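Local coordinates for geranyltranstransferase (Methylococcus capsulatus, PDB 3TS7), which probably makes farnesyl diphosphate by joining isoprenoid diphosphates in a magnesium-dependent prenyl transfer, at residues Gly179-His184 and Ile221-Gln226; Leu232-Asp237 and Leu260-Ala265. All blocks are in the same frame, centred on the assembly; numbering follows the deposited sequence.

Interaction 1 of 2, residues Gly179-His184 and Ile221-Gln226; sequences GLENMH and IGLAFQ
His184 and Leu223 mark the nearest passage of the two backbones, their CA atoms 6.9 Å apart. Around them the helical segments 179-184 and 221-226 cross steeply, at 113° with axes 10.5 Å apart. At one end the methyl CD2 of Leu223 rests against the first helix, 4.0 Å from Glu181 O and about as far from Glu181 CB, and also brushes His184 CB. Met183 CE and Gln226 CB lie over opposite faces of the imidazole of His184, both toward its rim, Gln226 CB 4.3 Å above the plane. With chi1 at -72° and the chain extended beyond CG, Gln226 carries its amide out to the His184 ring. Ring and amide planes stand 67° apart, and Gln226 OE1 comes to 3.1 Å from His184 ND1. A water in the ring plane joins them: it lies 2.6 Å from His184 ND1 and accepts a hydrogen bond from Gln226 NE2. With an alanine in place of His184, the water would probably lose a partner and the Gln226 amide be freer to turn. Phe225 and Gln226 open the FQxxDDxxD signature of trans-prenyl synthases. Gln226 NE2 also makes a weak hydrogen bond to Thr188, one turn on in helix 177-201, while Tyr256 of helix 256-260 packs on Glu181 and Leu223, and Ile297 of helix 288-298 packs on Phe225.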
# COMPACT_ATOMS: atom_id res chain seq x y z
N GLY B 179 -5.54 -23.59 -13.33
CA GLY B 179 -5.24 -22.24 -13.79
C GLY B 179 -6.26 -21.20 -13.38
O GLY B 179 -5.91 -20.08 -12.98
N LEU B 180 -7.54 -21.56 -13.49
CA LEU B 180 -8.61 -20.67 -13.08
C LEU B 180 -8.66 -20.55 -11.55
O LEU B 180 -8.91 -19.47 -11.02
CB LEU B 180 -9.95 -21.13 -13.64
CG LEU B 180 -11.23 -20.39 -13.25
CD1 LEU B 180 -11.19 -18.95 -13.75
CD2 LEU B 180 -12.47 -21.13 -13.78
N GLU B 181 -8.41 -21.67 -10.86
CA GLU B 181 -8.36 -21.66 -9.41
C GLU B 181 -7.22 -20.75 -8.90
O GLU B 181 -7.47 -19.90 -8.05
CB GLU B 181 -8.28 -23.10 -8.84
CG GLU B 181 -9.64 -23.85 -8.95
CD GLU B 181 -9.68 -25.23 -8.29
OE1 GLU B 181 -8.76 -25.59 -7.53
OE2 GLU B 181 -10.65 -25.98 -8.52
N ASN B 182 -6.03 -20.88 -9.49
CA ASN B 182 -4.84 -20.11 -9.08
C ASN B 182 -5.02 -18.60 -9.14
O ASN B 182 -4.57 -17.86 -8.25
CB ASN B 182 -3.62 -20.50 -9.92
CG ASN B 182 -2.44 -19.54 -9.73
OD1 ASN B 182 -1.72 -19.62 -8.74
ND2 ASN B 182 -2.23 -18.64 -10.68
N MET B 183 -5.66 -18.16 -10.21
CA MET B 183 -6.03 -16.79 -10.40
C MET B 183 -6.96 -16.29 -9.29
O MET B 183 -6.74 -15.22 -8.72
CB MET B 183 -6.75 -16.69 -11.73
CG MET B 183 -6.87 -15.32 -12.25
SD MET B 183 -8.56 -15.04 -12.67
CE MET B 183 -8.97 -14.13 -11.24
N HIS B 184 -8.00 -17.07 -8.99
CA HIS B 184 -8.96 -16.69 -7.95
C HIS B 184 -8.36 -16.71 -6.53
O HIS B 184 -8.70 -15.84 -5.72
CB HIS B 184 -10.21 -17.56 -8.00
CG HIS B 184 -11.19 -17.17 -9.06
ND1 HIS B 184 -11.74 -15.90 -9.12
CD2 HIS B 184 -11.73 -17.87 -10.08
CE1 HIS B 184 -12.58 -15.84 -10.15
NE2 HIS B 184 -12.59 -17.02 -10.74
N ILE B 221 -13.71 -21.48 1.56
CA ILE B 221 -14.86 -20.60 1.32
C ILE B 221 -14.60 -19.56 0.21
O ILE B 221 -15.53 -19.20 -0.53
CB ILE B 221 -15.47 -19.93 2.59
CG1 ILE B 221 -14.58 -18.83 3.14
CG2 ILE B 221 -15.80 -20.98 3.68
CD1 ILE B 221 -15.17 -18.21 4.41
N GLY B 222 -13.35 -19.11 0.10
CA GLY B 222 -12.96 -18.14 -0.92
C GLY B 222 -13.17 -18.73 -2.31
O GLY B 222 -13.74 -18.08 -3.18
N LEU B 223 -12.73 -19.96 -2.50
CA LEU B 223 -12.87 -20.60 -3.81
C LEU B 223 -14.33 -20.89 -4.12
O LEU B 223 -14.81 -20.57 -5.21
CB LEU B 223 -12.04 -21.89 -3.87
CG LEU B 223 -10.56 -21.67 -4.16
CD1 LEU B 223 -9.78 -22.89 -3.74
CD2 LEU B 223 -10.31 -21.31 -5.64
N ALA B 224 -15.03 -21.46 -3.14
CA ALA B 224 -16.42 -21.85 -3.28
C ALA B 224 -17.35 -20.69 -3.65
O ALA B 224 -18.20 -20.85 -4.51
CB ALA B 224 -16.92 -22.56 -2.00
N PHE B 225 -17.18 -19.51 -3.04
CA PHE B 225 -18.16 -18.43 -3.31
C PHE B 225 -18.05 -17.83 -4.72
O PHE B 225 -19.05 -17.40 -5.32
CB PHE B 225 -18.18 -17.36 -2.19
CG PHE B 225 -17.33 -16.13 -2.46
CD1 PHE B 225 -17.86 -15.03 -3.12
CD2 PHE B 225 -16.02 -16.07 -2.01
CE1 PHE B 225 -17.09 -13.88 -3.36
CE2 PHE B 225 -15.24 -14.92 -2.25
CZ PHE B 225 -15.77 -13.83 -2.92
N GLN B 226 -16.84 -17.82 -5.25
CA GLN B 226 -16.66 -17.35 -6.61
C GLN B 226 -17.14 -18.38 -7.65
O GLN B 226 -17.66 -17.99 -8.68
CB GLN B 226 -15.23 -16.93 -6.84
CG GLN B 226 -14.92 -15.63 -6.12
CD GLN B 226 -13.53 -15.17 -6.40
OE1 GLN B 226 -12.57 -15.89 -6.15
NE2 GLN B 226 -13.42 -13.97 -6.92
O HOH W 1 -10.98 -13.63 -8.14

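Interaction 2 of 2, residues Leu232-Asp237 and Leu260-Ala265; sequences LDEESD and LGLSGA
Of the two flat groups near Leu262, the carboxylates of Glu234 and Glu235, only that of Glu235 touches it across the contact, and neither has a polar partner there. The methyl CD1 of Leu262 sits out of the plane of the Glu235 carboxylate, 4.1 Å from OE1, the nearer oxygen. The carboxylate of Glu234 instead points past the leucine, with OE2 5.1 Å from Leu262 CD1, and it is the methylene CG that touches, 3.8 Å from that same methyl. A bend at chi2 (79°) swings the acid group of Glu234 off the line of its chain and leaves the CH2 facing Leu262. The leucine reaches across with CG opposite its backbone N, chi1 -178°, so that one methyl meets two successive glutamates, crossing the Glu235 chain at about a right angle. The contact is therefore surface packing between one leucine methyl, the CG methylene of Glu234 and a carboxylate oxygen of Glu235. Gly261 N-caps the helix that carries Leu262, its O accepting from Ala265 N at 2.9 Å, and its positive phi of 84° would press a beta-carbon against Leu260 O. On the other segment, Asp233 ends the second aspartate-rich DDxxD motif, which in this family generally helps to hold magnesium and diphosphate. The contact thus joins the C-terminal turn of helix 208-237 to the start of helix 262-279. Ile231, a little earlier in helix 208-237, also touches Leu262 and Ala265, Pro257 of helix 256-260 lies against Glu234, and Lys266 forms a long, weak ion pair with Glu235.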
# COMPACT_ATOMS: atom_id res chain seq x y z
N LEU B 232 -24.52 -18.57 -10.54
CA LEU B 232 -25.69 -17.69 -10.55
C LEU B 232 -25.73 -16.83 -11.82
O LEU B 232 -26.81 -16.57 -12.37
CB LEU B 232 -25.76 -16.84 -9.27
CG LEU B 232 -25.96 -17.63 -7.96
CD1 LEU B 232 -25.55 -16.82 -6.74
CD2 LEU B 232 -27.38 -18.16 -7.81
N ASP B 233 -24.55 -16.43 -12.29
CA ASP B 233 -24.38 -15.75 -13.58
C ASP B 233 -24.82 -16.62 -14.76
O ASP B 233 -25.55 -16.15 -15.64
CB ASP B 233 -22.92 -15.34 -13.76
CG ASP B 233 -22.62 -13.97 -13.20
OD1 ASP B 233 -23.51 -13.35 -12.59
OD2 ASP B 233 -21.47 -13.51 -13.38
N GLU B 234 -24.36 -17.88 -14.78
CA GLU B 234 -24.70 -18.84 -15.83
C GLU B 234 -26.20 -19.13 -15.86
O GLU B 234 -26.81 -19.14 -16.93
CB GLU B 234 -23.91 -20.14 -15.66
CG GLU B 234 -24.55 -21.41 -16.25
CD GLU B 234 -24.38 -21.54 -17.75
OE1 GLU B 234 -23.54 -20.82 -18.34
OE2 GLU B 234 -25.09 -22.37 -18.35
N GLU B 235 -26.79 -19.32 -14.68
CA GLU B 235 -28.23 -19.53 -14.54
C GLU B 235 -29.05 -18.31 -14.94
O GLU B 235 -30.16 -18.46 -15.45
CB GLU B 235 -28.58 -19.94 -13.11
CG GLU B 235 -28.42 -21.43 -12.85
CD GLU B 235 -28.26 -21.75 -11.37
OE1 GLU B 235 -27.92 -22.90 -11.06
OE2 GLU B 235 -28.47 -20.86 -10.52
N SER B 236 -28.51 -17.11 -14.71
CA SER B 236 -29.24 -15.88 -15.00
C SER B 236 -29.48 -15.66 -16.50
O SER B 236 -30.62 -15.47 -16.92
CB SER B 236 -28.54 -14.67 -14.38
OG SER B 236 -29.49 -13.67 -14.07
N ASP B 237 -28.41 -15.69 -17.30
CA ASP B 237 -28.54 -15.45 -18.74
C ASP B 237 -29.17 -16.62 -19.53
O ASP B 237 -29.68 -16.41 -20.62
CB ASP B 237 -27.22 -14.97 -19.37
CG ASP B 237 -26.05 -15.92 -19.15
OD1 ASP B 237 -26.09 -17.07 -19.64
OD2 ASP B 237 -25.07 -15.50 -18.51
N LEU B 260 -16.39 -26.61 -16.75
CA LEU B 260 -16.71 -27.90 -16.14
C LEU B 260 -18.11 -28.40 -16.45
O LEU B 260 -18.44 -29.53 -16.13
CB LEU B 260 -16.53 -27.84 -14.62
CG LEU B 260 -15.17 -27.45 -14.05
CD1 LEU B 260 -15.31 -26.96 -12.62
CD2 LEU B 260 -14.18 -28.61 -14.13
N GLY B 261 -18.93 -27.55 -17.07
CA GLY B 261 -20.37 -27.79 -17.10
C GLY B 261 -20.99 -27.26 -15.82
O GLY B 261 -20.30 -27.12 -14.79
N LEU B 262 -22.28 -26.96 -15.87
CA LEU B 262 -23.01 -26.43 -14.72
C LEU B 262 -23.03 -27.42 -13.53
O LEU B 262 -22.80 -27.00 -12.39
CB LEU B 262 -24.42 -26.00 -15.11
CG LEU B 262 -25.34 -25.37 -14.05
CD1 LEU B 262 -24.84 -24.02 -13.55
CD2 LEU B 262 -26.76 -25.25 -14.59
N SER B 263 -23.27 -28.70 -13.80
CA SER B 263 -23.27 -29.74 -12.75
C SER B 263 -21.88 -29.96 -12.15
O SER B 263 -21.74 -30.16 -10.94
CB SER B 263 -23.77 -31.08 -13.29
OG SER B 263 -24.29 -30.94 -14.60
N GLY B 264 -20.85 -29.94 -12.99
CA GLY B 264 -19.47 -30.02 -12.52
C GLY B 264 -19.07 -28.82 -11.64
O GLY B 264 -18.36 -28.99 -10.66
N ALA B 265 -19.53 -27.63 -12.02
CA ALA B 265 -19.31 -26.41 -11.24
C ALA B 265 -20.05 -26.47 -9.90
O ALA B 265 -19.46 -26.22 -8.85
CB ALA B 265 -19.74 -25.18 -12.02

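Both contacts draw on helix 208-237 and lie on the same side of the chain's centre, their own centres about 15 Å apart and their nearest atoms about 6 Å apart, without touching. Interaction 1 is the deeper, partly buried one, holding the helix against 177-201 by a buried leucine and a water-bridged polar pair. Interaction 2 sits at the surface, where the same helix ends, and relies on one leucine methyl packed against a glutamate methylene and, more loosely, a carboxylate oxygen. Helix 256-260 borders both, through Tyr256 at the first and Pro257 at the second. Between them they take in the two ends of the FQxxDDxxD signature: 221-226 holds its Phe-Gln start and 232-237 its last aspartate.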